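Local coordinates for uncharacterized protein PA2218 (Pseudomonas aeruginosa, PDB 2HDW) that is uncharacterised but has an alpha/beta hydrolase fold and is probably a hydrolase, related to Escherichia coli YcjY, at residues T299-K302 and E303-P306; T325-A329 and A330-K334. All coordinates share one frame; numbering follows the deposited sequence.

Overall arrangement
Both contacts belong to the C-terminal part of the alpha/beta hydrolase fold and are local, each made within one continuous run of chain. Contact 1 comes first, as a 3-10 turn in the loop between helix 289-292 and strand 309-314. The chain then runs through that strand and helix 320-329 before contact 2 finishes the helix and leads into strand 334-339, at the outer end of the sheet. The two follow in series, neither nested nor crossed, with centres about 9 Å apart. They touch directly: S305 OG probably hydrogen-bonds E332 O at 2.7 Å, and K302 packs on the backbone at A329, joining the loops that precede two neighbouring parallel strands.

Contact 1 (T299-K302 and E303-P306); sequences TYIK and EISP
Y300 and E303 stand side by side on a short 3-10 turn of the alpha/beta hydrolase fold, in the loop leading to strand 309-314. The turn is made by i to i+3 bonds: E303 N donates to Y300 O at 2.9 Å, I304 N to I301 O at 3.3 Å, and a long, weak third bond runs from S305 N to K302 O.

One turn apart and with similar first torsions (CG anti to the carbonyl carbon, chi1 -57° and -72°), the side chains of Y300 and E303 run alongside each other. The carboxylate plane is turned 62° from that of the ring, while T299 CG2 lies over one ring face, near its rim.

On the buried side, CG1 of I301 meets CD1 of I304 at 4.1 Å. The two side chains cross at a slant, and I304 also packs on L186 and V189 of helix 180-191. S305 OG, anti to its backbone N, reaches E332 O outside the turn. At the edge of the tyrosine ring, the closest side-chain approach between Y300 and E303 brings OE2 of E303 to 3.5 Å from CD1 of Y300.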
loop_
_atom_site.group_PDB
_atom_site.type_symbol
_atom_site.label_atom_id
_atom_site.label_comp_id
_atom_site.label_asym_id
_atom_site.label_seq_id
_atom_site.Cartn_x
_atom_site.Cartn_y
_atom_site.Cartn_z
ATOM N N THR A 299 -9.145 -6.767 -12.714
ATOM C CA THR A 299 -9.828 -7.386 -13.843
ATOM C C THR A 299 -9.039 -8.572 -14.389
ATOM O O THR A 299 -9.606 -9.622 -14.706
ATOM C CB THR A 299 -10.032 -6.387 -15.000
ATOM O OG1 THR A 299 -10.783 -5.265 -14.530
ATOM C CG2 THR A 299 -10.802 -7.044 -16.150
ATOM N N TYR A 300 -7.726 -8.396 -14.486
ATOM C CA TYR A 300 -6.846 -9.418 -15.036
ATOM C C TYR A 300 -6.054 -10.208 -13.996
ATOM O O TYR A 300 -4.962 -10.714 -14.278
ATOM C CB TYR A 300 -5.906 -8.743 -16.031
ATOM C CG TYR A 300 -6.668 -8.018 -17.122
ATOM C CD1 TYR A 300 -7.203 -8.720 -18.198
ATOM C CD2 TYR A 300 -6.906 -6.641 -17.049
ATOM C CE1 TYR A 300 -7.957 -8.081 -19.177
ATOM C CE2 TYR A 300 -7.665 -5.984 -18.026
ATOM C CZ TYR A 300 -8.188 -6.721 -19.088
ATOM O OH TYR A 300 -8.950 -6.114 -20.061
ATOM N N ILE A 301 -6.623 -10.343 -12.804
ATOM C CA ILE A 301 -5.964 -11.055 -11.720
ATOM C C ILE A 301 -5.544 -12.487 -12.065
ATOM O O ILE A 301 -4.535 -12.974 -11.563
ATOM C CB ILE A 301 -6.862 -11.059 -10.457
ATOM C CG1 ILE A 301 -6.086 -11.629 -9.274
ATOM C CG2 ILE A 301 -8.148 -11.843 -10.727
ATOM C CD1 ILE A 301 -6.812 -11.505 -7.953
ATOM N N LYS A 302 -6.302 -13.159 -12.927
ATOM C CA LYS A 302 -5.969 -14.530 -13.307
ATOM C C LYS A 302 -4.721 -14.605 -14.179
ATOM O O LYS A 302 -4.158 -15.687 -14.375
ATOM C CB LYS A 302 -7.140 -15.187 -14.045
ATOM C CG LYS A 302 -8.347 -15.470 -13.167
ATOM C CD LYS A 302 -9.495 -16.048 -13.995
ATOM C CE LYS A 302 -10.682 -16.426 -13.119
ATOM N NZ LYS A 302 -11.857 -16.880 -13.922
ATOM N N GLU A 303 -4.289 -13.456 -14.694
ATOM C CA GLU A 303 -3.110 -13.410 -15.544
ATOM C C GLU A 303 -1.815 -13.226 -14.771
ATOM O O GLU A 303 -0.759 -12.972 -15.352
ATOM C CB GLU A 303 -3.280 -12.342 -16.630
ATOM C CG GLU A 303 -4.291 -12.795 -17.683
ATOM C CD GLU A 303 -4.559 -11.766 -18.756
ATOM O OE1 GLU A 303 -3.629 -11.020 -19.122
ATOM O OE2 GLU A 303 -5.705 -11.718 -19.245
ATOM N N ILE A 304 -1.911 -13.351 -13.451
ATOM C CA ILE A 304 -0.731 -13.299 -12.608
ATOM C C ILE A 304 -0.142 -14.698 -12.792
ATOM O O ILE A 304 1.075 -14.871 -12.898
ATOM C CB ILE A 304 -1.101 -13.046 -11.120
ATOM C CG1 ILE A 304 -1.446 -11.562 -10.926
ATOM C CG2 ILE A 304 0.062 -13.439 -10.206
ATOM C CD1 ILE A 304 -2.036 -11.227 -9.561
ATOM N N SER A 305 -1.017 -15.700 -12.849
ATOM C CA SER A 305 -0.566 -17.081 -13.053
ATOM C C SER A 305 0.178 -17.105 -14.393
ATOM O O SER A 305 -0.165 -16.347 -15.301
ATOM C CB SER A 305 -1.769 -18.026 -13.107
ATOM O OG SER A 305 -1.374 -19.357 -13.415
ATOM N N PRO A 306 1.176 -17.996 -14.553
ATOM C CA PRO A 306 1.719 -19.011 -13.641
ATOM C C PRO A 306 2.459 -18.502 -12.402
ATOM O O PRO A 306 2.883 -19.309 -11.573
ATOM C CB PRO A 306 2.652 -19.834 -14.541
ATOM C CG PRO A 306 2.160 -19.561 -15.921
ATOM C CD PRO A 306 1.818 -18.102 -15.871
#

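Contact 2 (T325-A329 and A330-K334); sequences TAYAA and AAEPK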
loop_
_atom_site.group_PDB
_atom_site.type_symbol
_atom_site.label_atom_id
_atom_site.label_comp_id
_atom_site.label_asym_id
_atom_site.label_seq_id
_atom_site.Cartn_x
_atom_site.Cartn_y
_atom_site.Cartn_z
ATOM N N THR A 325 -12.391 -12.825 -1.610
ATOM C CA THR A 325 -12.909 -12.480 -2.931
ATOM C C THR A 325 -11.757 -12.565 -3.937
ATOM O O THR A 325 -11.889 -13.171 -4.997
ATOM C CB THR A 325 -13.508 -11.040 -2.948
ATOM O OG1 THR A 325 -14.722 -11.015 -2.186
ATOM C CG2 THR A 325 -13.815 -10.590 -4.375
ATOM N N ALA A 326 -10.622 -11.965 -3.591
ATOM C CA ALA A 326 -9.461 -11.979 -4.473
ATOM C C ALA A 326 -8.965 -13.407 -4.695
ATOM O O ALA A 326 -8.627 -13.787 -5.816
ATOM C CB ALA A 326 -8.345 -11.110 -3.889
ATOM N N TYR A 327 -8.926 -14.201 -3.629
ATOM C CA TYR A 327 -8.478 -15.582 -3.743
ATOM C C TYR A 327 -9.374 -16.361 -4.701
ATOM O O TYR A 327 -8.883 -17.109 -5.542
ATOM C CB TYR A 327 -8.479 -16.262 -2.376
ATOM C CG TYR A 327 -8.137 -17.735 -2.425
ATOM C CD1 TYR A 327 -6.822 -18.165 -2.606
ATOM C CD2 TYR A 327 -9.133 -18.700 -2.291
ATOM C CE1 TYR A 327 -6.505 -19.526 -2.649
ATOM C CE2 TYR A 327 -8.833 -20.062 -2.331
ATOM C CZ TYR A 327 -7.519 -20.467 -2.507
ATOM O OH TYR A 327 -7.221 -21.809 -2.515
ATOM N N ALA A 328 -10.688 -16.184 -4.580
ATOM C CA ALA A 328 -11.621 -16.898 -5.451
ATOM C C ALA A 328 -11.471 -16.459 -6.900
ATOM O O ALA A 328 -11.604 -17.273 -7.821
ATOM C CB ALA A 328 -13.058 -16.673 -4.988
ATOM N N ALA A 329 -11.188 -15.173 -7.094
ATOM C CA ALA A 329 -11.017 -14.609 -8.429
ATOM C C ALA A 329 -9.708 -15.014 -9.090
ATOM O O ALA A 329 -9.632 -15.108 -10.316
ATOM C CB ALA A 329 -11.101 -13.091 -8.361
ATOM N N ALA A 330 -8.681 -15.251 -8.279
ATOM C CA ALA A 330 -7.358 -15.620 -8.782
ATOM C C ALA A 330 -7.266 -17.052 -9.299
ATOM O O ALA A 330 -8.183 -17.849 -9.122
ATOM C CB ALA A 330 -6.317 -15.404 -7.690
ATOM N N ALA A 331 -6.139 -17.370 -9.931
ATOM C CA ALA A 331 -5.891 -18.700 -10.477
ATOM C C ALA A 331 -4.662 -19.286 -9.794
ATOM O O ALA A 331 -3.856 -18.547 -9.234
ATOM C CB ALA A 331 -5.654 -18.608 -11.983
ATOM N N GLU A 332 -4.517 -20.608 -9.828
ATOM C CA GLU A 332 -3.352 -21.245 -9.216
ATOM C C GLU A 332 -2.132 -20.843 -10.044
ATOM O O GLU A 332 -2.243 -20.609 -11.242
ATOM C CB GLU A 332 -3.502 -22.772 -9.219
ATOM C CG GLU A 332 -4.636 -23.305 -8.341
ATOM C CD GLU A 332 -4.367 -23.161 -6.849
ATOM O OE1 GLU A 332 -5.291 -23.434 -6.052
ATOM O OE2 GLU A 332 -3.238 -22.783 -6.468
ATOM N N PRO A 333 -0.954 -20.748 -9.413
ATOM C CA PRO A 333 -0.708 -20.994 -7.988
ATOM C C PRO A 333 -1.165 -19.858 -7.075
ATOM O O PRO A 333 -0.784 -18.699 -7.263
ATOM C CB PRO A 333 0.800 -21.209 -7.936
ATOM C CG PRO A 333 1.295 -20.287 -9.011
ATOM C CD PRO A 333 0.306 -20.487 -10.132
ATOM N N LYS A 334 -1.982 -20.202 -6.085
ATOM C CA LYS A 334 -2.486 -19.217 -5.132
ATOM C C LYS A 334 -2.686 -19.837 -3.755
ATOM O O LYS A 334 -2.916 -21.040 -3.629
ATOM C CB LYS A 334 -3.818 -18.635 -5.618
ATOM C CG LYS A 334 -4.940 -19.666 -5.786
ATOM C CD LYS A 334 -6.246 -19.009 -6.239
ATOM C CE LYS A 334 -7.357 -20.037 -6.430
ATOM N NZ LYS A 334 -8.660 -19.427 -6.856
HETATM O O HOH W 1 -4.946 -22.928 -3.424
#
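K334 lays its aliphatic chain across the ring of Y327 at about a right angle and brings its ammonium back to the last turn of helix 320-329. CG of K334 is 3.5 Å from CE1 of Y327, and CE lies over the ring face in a CH-pi contact, displaced toward the rim. NZ is 4.5 Å from the ring centroid and only 5° off the normal, a cation-pi geometry. The same nitrogen donates to two backbone carbonyls: to Y327 O at 2.7 Å, a little tilted from the carbonyl plane, and to A330 O at 2.8 Å, from well above it. One charged group thus links the helix end to the chain just beyond it, where the partial negative charge of the carbonyls would be expected to favour the ammonium form.

K334 holds CG between its backbone N and carbonyl carbon (chi1 61°), and from there the extended chain carries NZ to the helix end; Y327 places CG anti to its backbone N (chi1 175°), with a ring face over the lysine.

Farther out, a water at the ring edge accepts from Y327 OH and donates to K334 O and, at 2.7 Å, to E332 OE1. The other carboxylate oxygen, OE2 of E332, takes the N-H of K334 at 2.9 Å, from above the carboxylate plane. E332 thus holds both the N-H of K334, directly, and its carbonyl, through the water. A cis peptide before P333 turns the chain between them.

The helix itself ends with A330 N bonded to A326 O at 2.9 Å, after which A330 leaves helical geometry. A326 packs on L311 and A330 on I309, both of strand 309-314, and the carbonyl of P333 is backbone hydrogen-bonded to I309 as the chain enters strand 334-339, parallel to that neighbour.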